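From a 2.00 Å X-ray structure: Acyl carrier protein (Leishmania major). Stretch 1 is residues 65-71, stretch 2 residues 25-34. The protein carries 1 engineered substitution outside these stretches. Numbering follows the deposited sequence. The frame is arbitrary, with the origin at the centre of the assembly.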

ATOM      1  N   LYS A  65     -13.098 -18.736   4.075  1.00 62.57           N
ATOM      2  CA  LYS A  65     -12.291 -18.585   5.275  1.00 58.39           C
ATOM      3  C   LYS A  65     -12.228 -17.148   5.777  1.00 52.44           C
ATOM      4  O   LYS A  65     -11.839 -16.927   6.928  1.00 52.66           O
ATOM      5  CB  LYS A  65     -10.877 -19.107   5.017  1.00 59.54           C
ATOM      6  N   ILE A  66     -12.618 -16.174   4.953  1.00 47.42           N
ATOM      7  CA  ILE A  66     -12.511 -14.754   5.294  1.00 41.54           C
ATOM      8  C   ILE A  66     -13.715 -14.378   6.154  1.00 39.55           C
ATOM      9  O   ILE A  66     -14.807 -14.138   5.637  1.00 37.02           O
ATOM     10  CB  ILE A  66     -12.421 -13.881   4.039  1.00 38.05           C
ATOM     11  CG1 ILE A  66     -11.258 -14.335   3.140  1.00 37.54           C
ATOM     12  CG2 ILE A  66     -12.250 -12.442   4.431  1.00 36.37           C
ATOM     13  CD1 ILE A  66     -10.972 -13.423   1.945  1.00 36.59           C
ATOM     14  N   GLN A  67     -13.518 -14.291   7.475  1.00 40.10           N
ATOM     15  CA  GLN A  67     -14.603 -13.955   8.393  1.00 40.06           C
ATOM     16  C   GLN A  67     -14.263 -12.787   9.313  1.00 36.23           C
ATOM     17  O   GLN A  67     -15.020 -12.500  10.251  1.00 34.13           O
ATOM     18  CB  GLN A  67     -14.995 -15.180   9.233  1.00 44.93           C
ATOM     19  CG  GLN A  67     -15.580 -16.334   8.437  1.00 49.19           C
ATOM     20  CD  GLN A  67     -16.930 -15.985   7.833  1.00 51.30           C
ATOM     21  OE1 GLN A  67     -17.680 -15.180   8.390  1.00 54.04           O
ATOM     22  NE2 GLN A  67     -17.267 -16.625   6.712  1.00 52.90           N
ATOM     23  N   SER A  68     -13.151 -12.113   9.081  1.00 34.22           N
ATOM     24  CA  SER A  68     -12.724 -11.010   9.924  1.00 32.75           C
ATOM     25  C   SER A  68     -11.781 -10.159   9.098  1.00 32.37           C
ATOM     26  O   SER A  68     -11.292 -10.586   8.047  1.00 31.38           O
ATOM     27  CB  SER A  68     -12.020 -11.515  11.181  1.00 33.98           C
ATOM     28  OG  SER A  68     -10.753 -12.070  10.825  1.00 34.05           O
ATOM     29  N   ILE A  69     -11.489  -8.965   9.600  1.00 31.12           N
ATOM     30  CA  ILE A  69     -10.528  -8.115   8.904  1.00 29.95           C
ATOM     31  C   ILE A  69      -9.131  -8.730   8.936  1.00 30.61           C
ATOM     32  O   ILE A  69      -8.437  -8.687   7.906  1.00 30.47           O
ATOM     33  CB  ILE A  69     -10.575  -6.675   9.441  1.00 30.11           C
ATOM     34  CG1 ILE A  69     -11.925  -6.057   9.010  1.00 29.30           C
ATOM     35  CG2 ILE A  69      -9.383  -5.861   8.940  1.00 29.83           C
ATOM     36  CD1 ILE A  69     -12.021  -4.558   9.222  1.00 28.26           C
ATOM     37  N   PRO A  70      -8.659  -9.317  10.049  1.00 33.12           N
ATOM     38  CA  PRO A  70      -7.380 -10.047   9.958  1.00 34.24           C
ATOM     39  C   PRO A  70      -7.389 -11.138   8.894  1.00 35.61           C
ATOM     40  O   PRO A  70      -6.406 -11.279   8.160  1.00 34.52           O
ATOM     41  CB  PRO A  70      -7.195 -10.614  11.374  1.00 34.61           C
ATOM     42  CG  PRO A  70      -7.931  -9.672  12.260  1.00 33.81           C
ATOM     43  CD  PRO A  70      -9.092  -9.141  11.446  1.00 32.13           C
ATOM     44  N   ASP A  71      -8.479 -11.898   8.763  1.00 35.43           N
ATOM     45  CA  ASP A  71      -8.528 -12.927   7.723  1.00 36.84           C
ATOM     46  C   ASP A  71      -8.329 -12.309   6.345  1.00 36.01           C
ATOM     47  O   ASP A  71      -7.554 -12.818   5.522  1.00 36.96           O
ATOM     48  CB  ASP A  71      -9.861 -13.698   7.755  1.00 36.23           C
ATOM     49  CG  ASP A  71     -10.034 -14.568   8.992  1.00 38.34           C
ATOM     50  OD1 ASP A  71      -9.021 -14.881   9.669  1.00 39.09           O
ATOM     51  OD2 ASP A  71     -11.192 -15.000   9.245  1.00 37.21           O
TER
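Stretch 2 25-34: KVTPESHFVK

Stretch 2 lies on stretch 1 as an irregular loop pinned by a single beta bridge, with an apolar contact of Ile66 and Ile69 with Val26 and Phe32 beside it. It illustrates how segments distant in sequence can be joined without forming a sheet. Ser68 and His31 are bridged, their CA atoms 4.0 Å apart, and the chains run antiparallel: Ile69 next faces Ser30, and Pro70 faces Glu29. On one side of the bridge Ile69 N donates to Ser30 O at 2.8 Å; on the other Phe32 N donates to Gln67 O at 2.9 Å, both nearly linear. The bridge stands alone: stretch 1 enters a helix at Ile69, capped by Ser68, whose OG accepts from Asp71 N at 3.1 Å, and stretch 2 has helical phi/psi angles at Phe32 to Lys34. Before the bridge, stretch 2 folds through a type I turn from Thr27 to Ser30, which brings Pro28 O to 3.0 Å from Pro70 CD. Ile69 points toward this loop in its m, t rotamer, placing CD1 3.6 Å from Val26 CG1 and CG1 4.0 Å from Phe32 CE1. Phe32 also reaches Ile66, CE2 to CG2 at 4.0 Å, and the backbone at Gln67 C and Ser68 N covers one face of its ring. Ser68 CB, 4.0 Å from the His31 ring centroid, makes a CH-pi contact.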

ATOM      1  N   LYS A  25     -17.478   0.999  14.713  1.00 43.20           N
ATOM      2  CA  LYS A  25     -17.081  -0.213  15.431  1.00 44.27           C
ATOM      3  C   LYS A  25     -15.930  -0.977  14.782  1.00 39.95           C
ATOM      4  O   LYS A  25     -15.426  -1.934  15.389  1.00 38.71           O
ATOM      5  CB  LYS A  25     -18.272  -1.157  15.581  1.00 48.07           C
ATOM      6  CG  LYS A  25     -19.515  -0.512  16.155  1.00 53.29           C
ATOM      7  CD  LYS A  25     -20.597  -1.551  16.363  1.00 56.81           C
ATOM      8  CE  LYS A  25     -20.149  -2.569  17.397  1.00 59.70           C
ATOM      9  NZ  LYS A  25     -20.173  -2.025  18.787  1.00 62.38           N
ATOM     10  N   VAL A  26     -15.493  -0.570  13.593  1.00 35.59           N
ATOM     11  CA  VAL A  26     -14.527  -1.322  12.791  1.00 32.23           C
ATOM     12  C   VAL A  26     -13.107  -1.072  13.299  1.00 32.87           C
ATOM     13  O   VAL A  26     -12.644   0.064  13.300  1.00 32.94           O
ATOM     14  CB  VAL A  26     -14.665  -0.906  11.316  1.00 28.11           C
ATOM     15  CG1 VAL A  26     -13.551  -1.485  10.453  1.00 27.19           C
ATOM     16  CG2 VAL A  26     -16.031  -1.329  10.777  1.00 28.68           C
ATOM     17  N   THR A  27     -12.381  -2.138  13.637  1.00 34.95           N
ATOM     18  CA  THR A  27     -10.959  -2.078  13.961  1.00 35.83           C
ATOM     19  C   THR A  27     -10.213  -3.061  13.077  1.00 34.79           C
ATOM     20  O   THR A  27     -10.827  -3.866  12.372  1.00 35.48           O
ATOM     21  CB  THR A  27     -10.676  -2.423  15.433  1.00 38.36           C
ATOM     22  OG1 THR A  27     -10.836  -3.834  15.646  1.00 38.55           O
ATOM     23  CG2 THR A  27     -11.615  -1.698  16.338  1.00 40.56           C
ATOM     24  N   PRO A  28      -8.875  -3.018  13.080  1.00 34.73           N
ATOM     25  CA  PRO A  28      -8.107  -4.065  12.379  1.00 34.12           C
ATOM     26  C   PRO A  28      -8.371  -5.493  12.863  1.00 35.43           C
ATOM     27  O   PRO A  28      -7.932  -6.432  12.187  1.00 33.04           O
ATOM     28  CB  PRO A  28      -6.650  -3.672  12.633  1.00 34.74           C
ATOM     29  CG  PRO A  28      -6.677  -2.217  12.985  1.00 34.46           C
ATOM     30  CD  PRO A  28      -8.048  -1.839  13.414  1.00 33.34           C
ATOM     31  N   GLU A  29      -9.078  -5.698  13.975  1.00 37.44           N
ATOM     32  CA  GLU A  29      -9.383  -7.046  14.443  1.00 41.07           C
ATOM     33  C   GLU A  29     -10.866  -7.396  14.378  1.00 38.06           C
ATOM     34  O   GLU A  29     -11.265  -8.424  14.930  1.00 37.39           O
ATOM     35  CB  GLU A  29      -8.862  -7.252  15.873  1.00 46.87           C
ATOM     36  CG  GLU A  29      -7.465  -6.670  16.062  1.00 51.84           C
ATOM     37  CD  GLU A  29      -6.390  -7.692  15.727  1.00 55.69           C
ATOM     38  OE1 GLU A  29      -5.197  -7.323  15.637  1.00 59.50           O
ATOM     39  OE2 GLU A  29      -6.761  -8.854  15.443  1.00 57.16           O
ATOM     40  N   SER A  30     -11.686  -6.604  13.693  1.00 36.23           N
ATOM     41  CA  SER A  30     -13.124  -6.844  13.711  1.00 34.88           C
ATOM     42  C   SER A  30     -13.461  -8.165  13.034  1.00 35.55           C
ATOM     43  O   SER A  30     -12.984  -8.454  11.927  1.00 33.83           O
ATOM     44  CB  SER A  30     -13.867  -5.695  13.021  1.00 32.30           C
ATOM     45  OG  SER A  30     -13.733  -4.507  13.782  1.00 32.56           O
ATOM     46  N   HIS A  31     -14.273  -8.966  13.714  1.00 37.76           N
ATOM     47  CA  HIS A  31     -14.860 -10.169  13.142  1.00 40.09           C
ATOM     48  C   HIS A  31     -16.211  -9.805  12.561  1.00 36.05           C
ATOM     49  O   HIS A  31     -17.019  -9.139  13.218  1.00 33.96           O
ATOM     50  CB  HIS A  31     -15.022 -11.270  14.197  1.00 47.78           C
ATOM     51  CG  HIS A  31     -13.728 -11.873  14.656  1.00 56.10           C
ATOM     52  ND1 HIS A  31     -13.410 -13.199  14.442  1.00 58.33           N
ATOM     53  CD2 HIS A  31     -12.689 -11.347  15.348  1.00 62.11           C
ATOM     54  CE1 HIS A  31     -12.223 -13.456  14.962  1.00 60.16           C
ATOM     55  NE2 HIS A  31     -11.766 -12.350  15.522  1.00 61.91           N
ATOM     56  N   PHE A  32     -16.459 -10.247  11.323  1.00 34.42           N
ATOM     57  CA  PHE A  32     -17.632  -9.756  10.613  1.00 33.32           C
ATOM     58  C   PHE A  32     -18.908 -10.041  11.396  1.00 34.43           C
ATOM     59  O   PHE A  32     -19.754  -9.156  11.555  1.00 35.01           O
ATOM     60  CB  PHE A  32     -17.696 -10.378   9.217  1.00 31.81           C
ATOM     61  CG  PHE A  32     -16.558  -9.973   8.312  1.00 30.96           C
ATOM     62  CD1 PHE A  32     -15.890  -8.778   8.504  1.00 30.27           C
ATOM     63  CD2 PHE A  32     -16.174 -10.790   7.259  1.00 30.83           C
ATOM     64  CE1 PHE A  32     -14.835  -8.402   7.677  1.00 30.61           C
ATOM     65  CE2 PHE A  32     -15.137 -10.411   6.411  1.00 31.46           C
ATOM     66  CZ  PHE A  32     -14.467  -9.215   6.626  1.00 29.63           C
ATOM     67  N   VAL A  33     -19.029 -11.237  11.963  1.00 36.29           N
ATOM     68  CA  VAL A  33     -20.270 -11.633  12.623  1.00 39.36           C
ATOM     69  C   VAL A  33     -20.294 -11.207  14.087  1.00 42.21           C
ATOM     70  O   VAL A  33     -21.194 -10.474  14.511  1.00 41.61           O
ATOM     71  CB  VAL A  33     -20.468 -13.158  12.499  1.00 38.96           C
ATOM     72  CG1 VAL A  33     -21.737 -13.577  13.222  1.00 39.54           C
ATOM     73  CG2 VAL A  33     -20.529 -13.582  11.054  1.00 38.52           C
ATOM     74  N   LYS A  34     -19.308 -11.614  14.885  1.00 47.02           N
ATOM     75  CA  LYS A  34     -19.442 -11.334  16.314  1.00 52.43           C
ATOM     76  C   LYS A  34     -19.234  -9.863  16.653  1.00 49.52           C
ATOM     77  O   LYS A  34     -19.865  -9.377  17.597  1.00 51.12           O
ATOM     78  CB  LYS A  34     -18.499 -12.219  17.145  1.00 59.18           C
ATOM     79  CG  LYS A  34     -17.035 -12.228  16.767  1.00 64.08           C
ATOM     80  CD  LYS A  34     -16.212 -13.024  17.797  1.00 69.34           C
ATOM     81  CE  LYS A  34     -14.731 -13.125  17.424  1.00 73.29           C
ATOM     82  NZ  LYS A  34     -13.865 -12.056  18.025  1.00 75.45           N
TER